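PDB 4U08: Lic11098 from Leptospira interrogans serogroup Icterohaemorrhagiae serovar copenhageni, which is of unknown function but, as a leucine-rich repeat protein and putative virulence factor, probably binds other molecules through its curved solenoid surface. Local coordinates for residues 294-299 with 317-322; 299-304 with 322-327. All blocks are in the same frame, centred on the assembly; numbering follows the deposited sequence.

Interaction 1. Residues 294-299 with 317-322; sequences QLQRLQ and QLRNLE
Q296 does most of the polar work where the loops 294-299 and 317-322 lie side by side. Its chain bends at chi2 (-57°), which turns the terminal amide onto the neighbouring loop. There NE2 donates to the backbone O of Q317 at 2.8 Å, approaching from above the carbonyl plane rather than along a lone pair; the same NE2 also bonds weakly to G293. On the other side of the amide, OE1 takes a weak, bent bond from NH1 of R319, whose chain crosses that of Q296 at about a right angle. The main-chain O of Q296 is served separately: N320 ND2 reaches it at 2.8 Å, in the carbonyl plane, while N320 OD1 accepts from K343. A water accepts from N320 N and is placed to donate to L298 O (2.8 Å) and L295 O (3.2 Å), though nearby acceptors outnumber its protons. Where the loops lead into strands, E322 N donates to Q299 O on a lone pair. L318 CD2 lies 3.2 Å from L295 O and also touches L295 CB, and L298 runs alongside L321. Matching type I turns, L295 to L298 and L318 to L321, thus stack in successive coils of the leucine-rich repeat solenoid, joined by amide side chains and water. R297 NH1 and R319 NH2 come within 3.6 Å, the guanidinium groups side by side with planes 77° apart, and these like charges probably repel each other.

Interaction 2. Residues 299-304 with 322-327; sequences QTLYLG and ESLDLE
E322 and S323 open the second segment by sharing one acceptor: Q299 O, already bonded to E322 N, also receives S323 N at 3.0 Å, nearly along the C=O axis. S323 then returns a bond through its own O, which takes L301 N at 3.0 Å, while its side chain stands on the same face as T300. L324 points to the other face, into the leucine core. With CG anti to the backbone N (chi1 179°), it runs alongside L301, and its CD1 meets L301 CD2 at 3.8 Å. This is the parallel strand pairing of a leucine-rich repeat solenoid, strand 300-302 against strand 323-325 with 4° between their directions, in which alternate residues face the core and the concave surface. D325, back on the face of T300 and Y302, donates its N to L301 O at 2.9 Å, and its backbone O accepts L303 N at 2.7 Å. Its CB sits at the edge of the Y302 ring, in plane, 3.7 Å from CD1; T300 CG2 sits over one face, offset toward the rim. OD2 takes a weak bond from a water held by G304 N, and OD1 uses its anti lone pair for E327 N at 3.0 Å, an Asx turn. L326 drops back to the core, CD2 against L303 CD1, and its O accepts from N329 and N352. E327, already beyond the strand, bonds through OE1 to N348 on strand 346-348.

The two contacts lie 11 Å apart, centre to centre, and follow directly on one another. Interaction 1 joins the loops leading into strands 300-302 and 323-325, and interaction 2 joins the strands themselves, with Q299 and E322 common to both. Along the chain the segments alternate, 294-304 coming first and 317-327 a fixed 23 residues later, so each pair matches equivalent positions of successive coils. Their leucines form one continuous core: L321 CD1 packs 3.9 Å from L301 CB, and L318 CD1 reaches L301 CD2. Stacking of this kind from coil to coil builds the curved solenoid, with its short parallel strands lining the concave side.

Interaction 1. Residues 294-299 with 317-322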
ATOM      1  N   GLN A 294       0.064 -12.882 -23.455  1.00 29.24           N
ATOM      2  CA  GLN A 294      -1.371 -12.924 -23.166  1.00 28.27           C
ATOM      3  C   GLN A 294      -1.832 -11.769 -22.262  1.00 32.60           C
ATOM      4  O   GLN A 294      -3.027 -11.678 -21.961  1.00 32.87           O
ATOM      5  CB  GLN A 294      -1.738 -14.263 -22.514  1.00 29.32           C
ATOM      6  CG  GLN A 294      -1.472 -15.475 -23.430  1.00 40.69           C
ATOM      7  CD  GLN A 294      -1.806 -16.773 -22.758  1.00 51.18           C
ATOM      8  OE1 GLN A 294      -1.332 -17.074 -21.652  1.00 44.46           O
ATOM      9  NE2 GLN A 294      -2.635 -17.565 -23.426  1.00 48.48           N
ATOM     10  N   LEU A 295      -0.902 -10.913 -21.813  1.00 28.90           N
ATOM     11  CA  LEU A 295      -1.206  -9.770 -20.932  1.00 28.17           C
ATOM     12  C   LEU A 295      -1.690  -8.589 -21.779  1.00 29.80           C
ATOM     13  O   LEU A 295      -1.006  -7.583 -21.927  1.00 29.09           O
ATOM     14  CB  LEU A 295      -0.003  -9.435 -20.042  1.00 27.79           C
ATOM     15  CG  LEU A 295       0.433 -10.563 -19.081  1.00 32.27           C
ATOM     16  CD1 LEU A 295       1.720 -10.193 -18.354  1.00 32.95           C
ATOM     17  CD2 LEU A 295      -0.664 -10.877 -18.064  1.00 32.41           C
ATOM     18  N   GLN A 296      -2.898  -8.742 -22.355  1.00 28.03           N
ATOM     19  CA  GLN A 296      -3.487  -7.784 -23.301  1.00 28.95           C
ATOM     20  C   GLN A 296      -3.766  -6.381 -22.743  1.00 31.55           C
ATOM     21  O   GLN A 296      -3.821  -5.431 -23.517  1.00 32.10           O
ATOM     22  CB  GLN A 296      -4.742  -8.385 -23.957  1.00 31.83           C
ATOM     23  CG  GLN A 296      -4.401  -9.545 -24.903  1.00 41.99           C
ATOM     24  CD  GLN A 296      -3.429  -9.121 -25.992  1.00 54.66           C
ATOM     25  OE1 GLN A 296      -3.750  -8.317 -26.873  1.00 48.13           O
ATOM     26  NE2 GLN A 296      -2.194  -9.594 -25.910  1.00 39.48           N
ATOM     27  N   ARG A 297      -3.839  -6.217 -21.411  1.00 28.38           N
ATOM     28  CA  ARG A 297      -4.063  -4.891 -20.825  1.00 27.07           C
ATOM     29  C   ARG A 297      -2.771  -4.278 -20.318  1.00 28.34           C
ATOM     30  O   ARG A 297      -2.767  -3.154 -19.798  1.00 26.92           O
ATOM     31  CB  ARG A 297      -5.099  -5.013 -19.684  1.00 29.85           C
ATOM     32  CG  ARG A 297      -6.496  -5.375 -20.202  1.00 46.01           C
ATOM     33  CD  ARG A 297      -7.392  -4.160 -20.317  1.00 70.41           C
ATOM     34  NE  ARG A 297      -8.781  -4.543 -20.586  1.00 96.86           N
ATOM     35  CZ  ARG A 297      -9.302  -4.703 -21.801  1.00116.01           C
ATOM     36  NH1 ARG A 297      -8.555  -4.515 -22.884  1.00102.13           N
ATOM     37  NH2 ARG A 297     -10.573  -5.052 -21.943  1.00105.07           N
ATOM     38  N   LEU A 298      -1.653  -4.998 -20.461  1.00 23.86           N
ATOM     39  CA  LEU A 298      -0.399  -4.465 -19.933  1.00 23.25           C
ATOM     40  C   LEU A 298       0.027  -3.143 -20.577  1.00 29.50           C
ATOM     41  O   LEU A 298       0.109  -3.064 -21.800  1.00 31.76           O
ATOM     42  CB  LEU A 298       0.740  -5.516 -20.010  1.00 22.97           C
ATOM     43  CG  LEU A 298       1.909  -5.312 -19.054  1.00 27.09           C
ATOM     44  CD1 LEU A 298       1.484  -5.556 -17.585  1.00 26.94           C
ATOM     45  CD2 LEU A 298       3.089  -6.255 -19.426  1.00 27.29           C
ATOM     46  N   GLN A 299       0.285  -2.117 -19.755  1.00 25.33           N
ATOM     47  CA  GLN A 299       0.727  -0.796 -20.198  1.00 25.75           C
ATOM     48  C   GLN A 299       2.188  -0.545 -19.871  1.00 28.65           C
ATOM     49  O   GLN A 299       2.891   0.164 -20.590  1.00 29.11           O
ATOM     50  CB  GLN A 299      -0.097   0.304 -19.497  1.00 27.71           C
ATOM     51  CG  GLN A 299      -1.527   0.421 -19.988  1.00 36.29           C
ATOM     52  CD  GLN A 299      -2.324   1.334 -19.089  1.00 57.70           C
ATOM     53  OE1 GLN A 299      -1.813   2.304 -18.539  1.00 55.89           O
ATOM     54  NE2 GLN A 299      -3.585   1.003 -18.871  1.00 54.45           N
ATOM     55  N   GLN A 317       2.871  -9.228 -28.827  1.00 29.16           N
ATOM     56  CA  GLN A 317       1.410  -9.345 -28.650  1.00 29.73           C
ATOM     57  C   GLN A 317       0.850  -8.321 -27.626  1.00 33.44           C
ATOM     58  O   GLN A 317      -0.367  -8.202 -27.492  1.00 33.23           O
ATOM     59  CB  GLN A 317       1.022 -10.762 -28.216  1.00 31.32           C
ATOM     60  CG  GLN A 317       1.338 -11.852 -29.266  1.00 42.66           C
ATOM     61  CD  GLN A 317       1.136 -13.264 -28.772  1.00 62.79           C
ATOM     62  OE1 GLN A 317       1.038 -13.544 -27.571  1.00 61.81           O
ATOM     63  NE2 GLN A 317       1.108 -14.202 -29.695  1.00 56.65           N
ATOM     64  N   LEU A 318       1.732  -7.604 -26.910  1.00 29.23           N
ATOM     65  CA  LEU A 318       1.364  -6.619 -25.873  1.00 29.18           C
ATOM     66  C   LEU A 318       0.910  -5.311 -26.533  1.00 32.70           C
ATOM     67  O   LEU A 318       1.601  -4.296 -26.494  1.00 29.44           O
ATOM     68  CB  LEU A 318       2.531  -6.418 -24.904  1.00 28.91           C
ATOM     69  CG  LEU A 318       2.979  -7.677 -24.149  1.00 32.24           C
ATOM     70  CD1 LEU A 318       4.239  -7.411 -23.357  1.00 33.30           C
ATOM     71  CD2 LEU A 318       1.894  -8.172 -23.219  1.00 35.73           C
ATOM     72  N   ARG A 319      -0.276  -5.366 -27.158  1.00 32.77           N
ATOM     73  CA  ARG A 319      -0.847  -4.254 -27.936  1.00 33.04           C
ATOM     74  C   ARG A 319      -1.056  -2.956 -27.146  1.00 34.70           C
ATOM     75  O   ARG A 319      -1.030  -1.885 -27.738  1.00 32.19           O
ATOM     76  CB  ARG A 319      -2.154  -4.694 -28.643  1.00 36.48           C
ATOM     77  CG  ARG A 319      -3.277  -5.134 -27.695  1.00 52.46           C
ATOM     78  CD  ARG A 319      -4.600  -5.322 -28.410  1.00 67.48           C
ATOM     79  NE  ARG A 319      -5.725  -5.042 -27.514  1.00 81.01           N
ATOM     80  CZ  ARG A 319      -6.496  -5.967 -26.947  1.00 94.96           C
ATOM     81  NH1 ARG A 319      -6.295  -7.256 -27.196  1.00 74.42           N
ATOM     82  NH2 ARG A 319      -7.487  -5.609 -26.139  1.00 85.00           N
ATOM     83  N   ASN A 320      -1.240  -3.045 -25.809  1.00 30.87           N
ATOM     84  CA  ASN A 320      -1.464  -1.848 -24.999  1.00 28.85           C
ATOM     85  C   ASN A 320      -0.229  -1.330 -24.295  1.00 28.67           C
ATOM     86  O   ASN A 320      -0.300  -0.338 -23.582  1.00 27.49           O
ATOM     87  CB  ASN A 320      -2.615  -2.114 -24.000  1.00 32.81           C
ATOM     88  CG  ASN A 320      -3.945  -2.002 -24.684  1.00 46.99           C
ATOM     89  OD1 ASN A 320      -4.189  -1.067 -25.448  1.00 44.33           O
ATOM     90  ND2 ASN A 320      -4.782  -2.992 -24.521  1.00 39.07           N
ATOM     91  N   LEU A 321       0.930  -1.962 -24.530  1.00 24.34           N
ATOM     92  CA  LEU A 321       2.156  -1.577 -23.875  1.00 23.19           C
ATOM     93  C   LEU A 321       2.624  -0.219 -24.306  1.00 31.96           C
ATOM     94  O   LEU A 321       2.786   0.019 -25.501  1.00 34.29           O
ATOM     95  CB  LEU A 321       3.257  -2.636 -24.130  1.00 23.33           C
ATOM     96  CG  LEU A 321       4.420  -2.640 -23.143  1.00 26.75           C
ATOM     97  CD1 LEU A 321       3.972  -3.151 -21.750  1.00 27.75           C
ATOM     98  CD2 LEU A 321       5.563  -3.527 -23.672  1.00 28.98           C
ATOM     99  N   GLU A 322       2.856   0.655 -23.336  1.00 25.97           N
ATOM    100  CA  GLU A 322       3.318   2.018 -23.551  1.00 28.35           C
ATOM    101  C   GLU A 322       4.730   2.218 -23.098  1.00 31.49           C
ATOM    102  O   GLU A 322       5.430   3.083 -23.628  1.00 31.37           O
ATOM    103  CB  GLU A 322       2.401   3.004 -22.807  1.00 29.84           C
ATOM    104  CG  GLU A 322       0.990   2.995 -23.362  1.00 39.05           C
ATOM    105  CD  GLU A 322      -0.022   3.851 -22.614  1.00 67.44           C
ATOM    106  OE1 GLU A 322       0.299   4.371 -21.518  1.00 58.24           O
ATOM    107  OE2 GLU A 322      -1.145   4.007 -23.144  1.00 57.39           O
TER
HETATM  108  O   HOH W   1      -0.488  -5.045 -23.744  1.00 25.46           O

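Interaction 2. Residues 299-304 with 322-327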
ATOM      1  N   GLN A 299       0.285  -2.117 -19.755  1.00 25.33           N
ATOM      2  CA  GLN A 299       0.727  -0.796 -20.198  1.00 25.75           C
ATOM      3  C   GLN A 299       2.188  -0.545 -19.871  1.00 28.65           C
ATOM      4  O   GLN A 299       2.891   0.164 -20.590  1.00 29.11           O
ATOM      5  CB  GLN A 299      -0.097   0.304 -19.497  1.00 27.71           C
ATOM      6  CG  GLN A 299      -1.527   0.421 -19.988  1.00 36.29           C
ATOM      7  CD  GLN A 299      -2.324   1.334 -19.089  1.00 57.70           C
ATOM      8  OE1 GLN A 299      -1.813   2.304 -18.539  1.00 55.89           O
ATOM      9  NE2 GLN A 299      -3.585   1.003 -18.871  1.00 54.45           N
ATOM     10  N   THR A 300       2.624  -1.038 -18.726  1.00 23.52           N
ATOM     11  CA  THR A 300       3.970  -0.781 -18.225  1.00 22.73           C
ATOM     12  C   THR A 300       4.658  -2.082 -17.822  1.00 27.73           C
ATOM     13  O   THR A 300       4.122  -2.840 -17.013  1.00 27.47           O
ATOM     14  CB  THR A 300       3.829   0.214 -17.059  1.00 34.06           C
ATOM     15  OG1 THR A 300       3.212   1.419 -17.540  1.00 36.02           O
ATOM     16  CG2 THR A 300       5.114   0.584 -16.477  1.00 34.69           C
ATOM     17  N   LEU A 301       5.867  -2.310 -18.353  1.00 25.23           N
ATOM     18  CA  LEU A 301       6.673  -3.499 -18.052  1.00 24.60           C
ATOM     19  C   LEU A 301       8.105  -3.084 -17.720  1.00 28.26           C
ATOM     20  O   LEU A 301       8.806  -2.512 -18.561  1.00 25.42           O
ATOM     21  CB  LEU A 301       6.600  -4.472 -19.242  1.00 24.28           C
ATOM     22  CG  LEU A 301       7.355  -5.816 -19.144  1.00 28.00           C
ATOM     23  CD1 LEU A 301       6.997  -6.586 -17.802  1.00 26.44           C
ATOM     24  CD2 LEU A 301       7.071  -6.665 -20.368  1.00 28.47           C
ATOM     25  N   TYR A 302       8.503  -3.291 -16.454  1.00 24.27           N
ATOM     26  CA  TYR A 302       9.819  -2.903 -15.957  1.00 25.51           C
ATOM     27  C   TYR A 302      10.630  -4.149 -15.712  1.00 30.03           C
ATOM     28  O   TYR A 302      10.250  -4.985 -14.890  1.00 28.13           O
ATOM     29  CB  TYR A 302       9.724  -2.072 -14.662  1.00 28.67           C
ATOM     30  CG  TYR A 302       8.984  -0.763 -14.761  1.00 33.32           C
ATOM     31  CD1 TYR A 302       9.401   0.231 -15.644  1.00 36.41           C
ATOM     32  CD2 TYR A 302       7.929  -0.468 -13.893  1.00 35.63           C
ATOM     33  CE1 TYR A 302       8.760   1.468 -15.690  1.00 39.26           C
ATOM     34  CE2 TYR A 302       7.285   0.771 -13.925  1.00 36.75           C
ATOM     35  CZ  TYR A 302       7.718   1.743 -14.805  1.00 45.23           C
ATOM     36  OH  TYR A 302       7.048   2.946 -14.834  1.00 46.98           O
ATOM     37  N   LEU A 303      11.726  -4.298 -16.468  1.00 26.48           N
ATOM     38  CA  LEU A 303      12.612  -5.463 -16.373  1.00 26.32           C
ATOM     39  C   LEU A 303      14.070  -5.070 -16.177  1.00 31.92           C
ATOM     40  O   LEU A 303      14.972  -5.862 -16.481  1.00 31.55           O
ATOM     41  CB  LEU A 303      12.445  -6.349 -17.625  1.00 26.24           C
ATOM     42  CG  LEU A 303      11.090  -7.048 -17.791  1.00 29.64           C
ATOM     43  CD1 LEU A 303      10.817  -7.406 -19.237  1.00 29.49           C
ATOM     44  CD2 LEU A 303      11.009  -8.291 -16.924  1.00 34.67           C
ATOM     45  N   GLY A 304      14.303  -3.884 -15.645  1.00 27.81           N
ATOM     46  CA  GLY A 304      15.654  -3.403 -15.434  1.00 28.26           C
ATOM     47  C   GLY A 304      16.496  -4.287 -14.542  1.00 31.14           C
ATOM     48  O   GLY A 304      16.005  -4.820 -13.544  1.00 28.30           O
ATOM     49  N   GLU A 322       2.856   0.655 -23.336  1.00 25.97           N
ATOM     50  CA  GLU A 322       3.318   2.018 -23.551  1.00 28.35           C
ATOM     51  C   GLU A 322       4.730   2.218 -23.098  1.00 31.49           C
ATOM     52  O   GLU A 322       5.430   3.083 -23.628  1.00 31.37           O
ATOM     53  CB  GLU A 322       2.401   3.004 -22.807  1.00 29.84           C
ATOM     54  CG  GLU A 322       0.990   2.995 -23.362  1.00 39.05           C
ATOM     55  CD  GLU A 322      -0.022   3.851 -22.614  1.00 67.44           C
ATOM     56  OE1 GLU A 322       0.299   4.371 -21.518  1.00 58.24           O
ATOM     57  OE2 GLU A 322      -1.145   4.007 -23.144  1.00 57.39           O
ATOM     58  N   SER A 323       5.152   1.459 -22.080  1.00 26.33           N
ATOM     59  CA  SER A 323       6.488   1.639 -21.530  1.00 26.34           C
ATOM     60  C   SER A 323       7.178   0.309 -21.299  1.00 29.67           C
ATOM     61  O   SER A 323       6.621  -0.573 -20.635  1.00 26.99           O
ATOM     62  CB  SER A 323       6.405   2.443 -20.233  1.00 32.65           C
ATOM     63  OG  SER A 323       7.709   2.685 -19.738  1.00 42.46           O
ATOM     64  N   LEU A 324       8.397   0.157 -21.853  1.00 27.37           N
ATOM     65  CA  LEU A 324       9.171  -1.090 -21.697  1.00 25.67           C
ATOM     66  C   LEU A 324      10.583  -0.769 -21.246  1.00 28.60           C
ATOM     67  O   LEU A 324      11.311  -0.028 -21.923  1.00 27.84           O
ATOM     68  CB  LEU A 324       9.138  -1.906 -23.002  1.00 24.77           C
ATOM     69  CG  LEU A 324       9.917  -3.245 -23.071  1.00 25.88           C
ATOM     70  CD1 LEU A 324       9.491  -4.236 -21.932  1.00 24.65           C
ATOM     71  CD2 LEU A 324       9.751  -3.886 -24.476  1.00 28.04           C
ATOM     72  N   ASP A 325      10.946  -1.238 -20.039  1.00 22.78           N
ATOM     73  CA  ASP A 325      12.259  -0.933 -19.500  1.00 22.38           C
ATOM     74  C   ASP A 325      13.119  -2.197 -19.452  1.00 27.87           C
ATOM     75  O   ASP A 325      12.862  -3.088 -18.649  1.00 25.93           O
ATOM     76  CB  ASP A 325      12.165  -0.219 -18.134  1.00 22.86           C
ATOM     77  CG  ASP A 325      13.493   0.167 -17.504  1.00 38.43           C
ATOM     78  OD1 ASP A 325      14.573  -0.097 -18.134  1.00 38.59           O
ATOM     79  OD2 ASP A 325      13.474   0.707 -16.381  1.00 48.30           O
ATOM     80  N   LEU A 326      14.172  -2.235 -20.294  1.00 26.58           N
ATOM     81  CA  LEU A 326      15.064  -3.406 -20.380  1.00 25.49           C
ATOM     82  C   LEU A 326      16.481  -3.064 -20.049  1.00 28.06           C
ATOM     83  O   LEU A 326      17.432  -3.780 -20.430  1.00 25.99           O
ATOM     84  CB  LEU A 326      14.953  -4.040 -21.768  1.00 25.64           C
ATOM     85  CG  LEU A 326      13.621  -4.741 -22.058  1.00 30.87           C
ATOM     86  CD1 LEU A 326      13.356  -4.778 -23.542  1.00 31.77           C
ATOM     87  CD2 LEU A 326      13.589  -6.146 -21.439  1.00 33.07           C
ATOM     88  N   GLU A 327      16.640  -1.980 -19.290  1.00 24.02           N
ATOM     89  CA  GLU A 327      17.972  -1.478 -18.943  1.00 23.49           C
ATOM     90  C   GLU A 327      18.818  -2.488 -18.195  1.00 28.46           C
ATOM     91  O   GLU A 327      18.309  -3.157 -17.304  1.00 29.14           O
ATOM     92  CB  GLU A 327      17.854  -0.178 -18.135  1.00 24.56           C
ATOM     93  CG  GLU A 327      19.187   0.335 -17.602  1.00 26.66           C
ATOM     94  CD  GLU A 327      19.172   1.730 -16.996  1.00 34.99           C
ATOM     95  OE1 GLU A 327      18.229   2.508 -17.266  1.00 34.25           O
ATOM     96  OE2 GLU A 327      20.146   2.057 -16.290  1.00 33.30           O
TER
HETATM   97  O   HOH W   2      13.075  -1.449 -14.773  1.00 32.90           O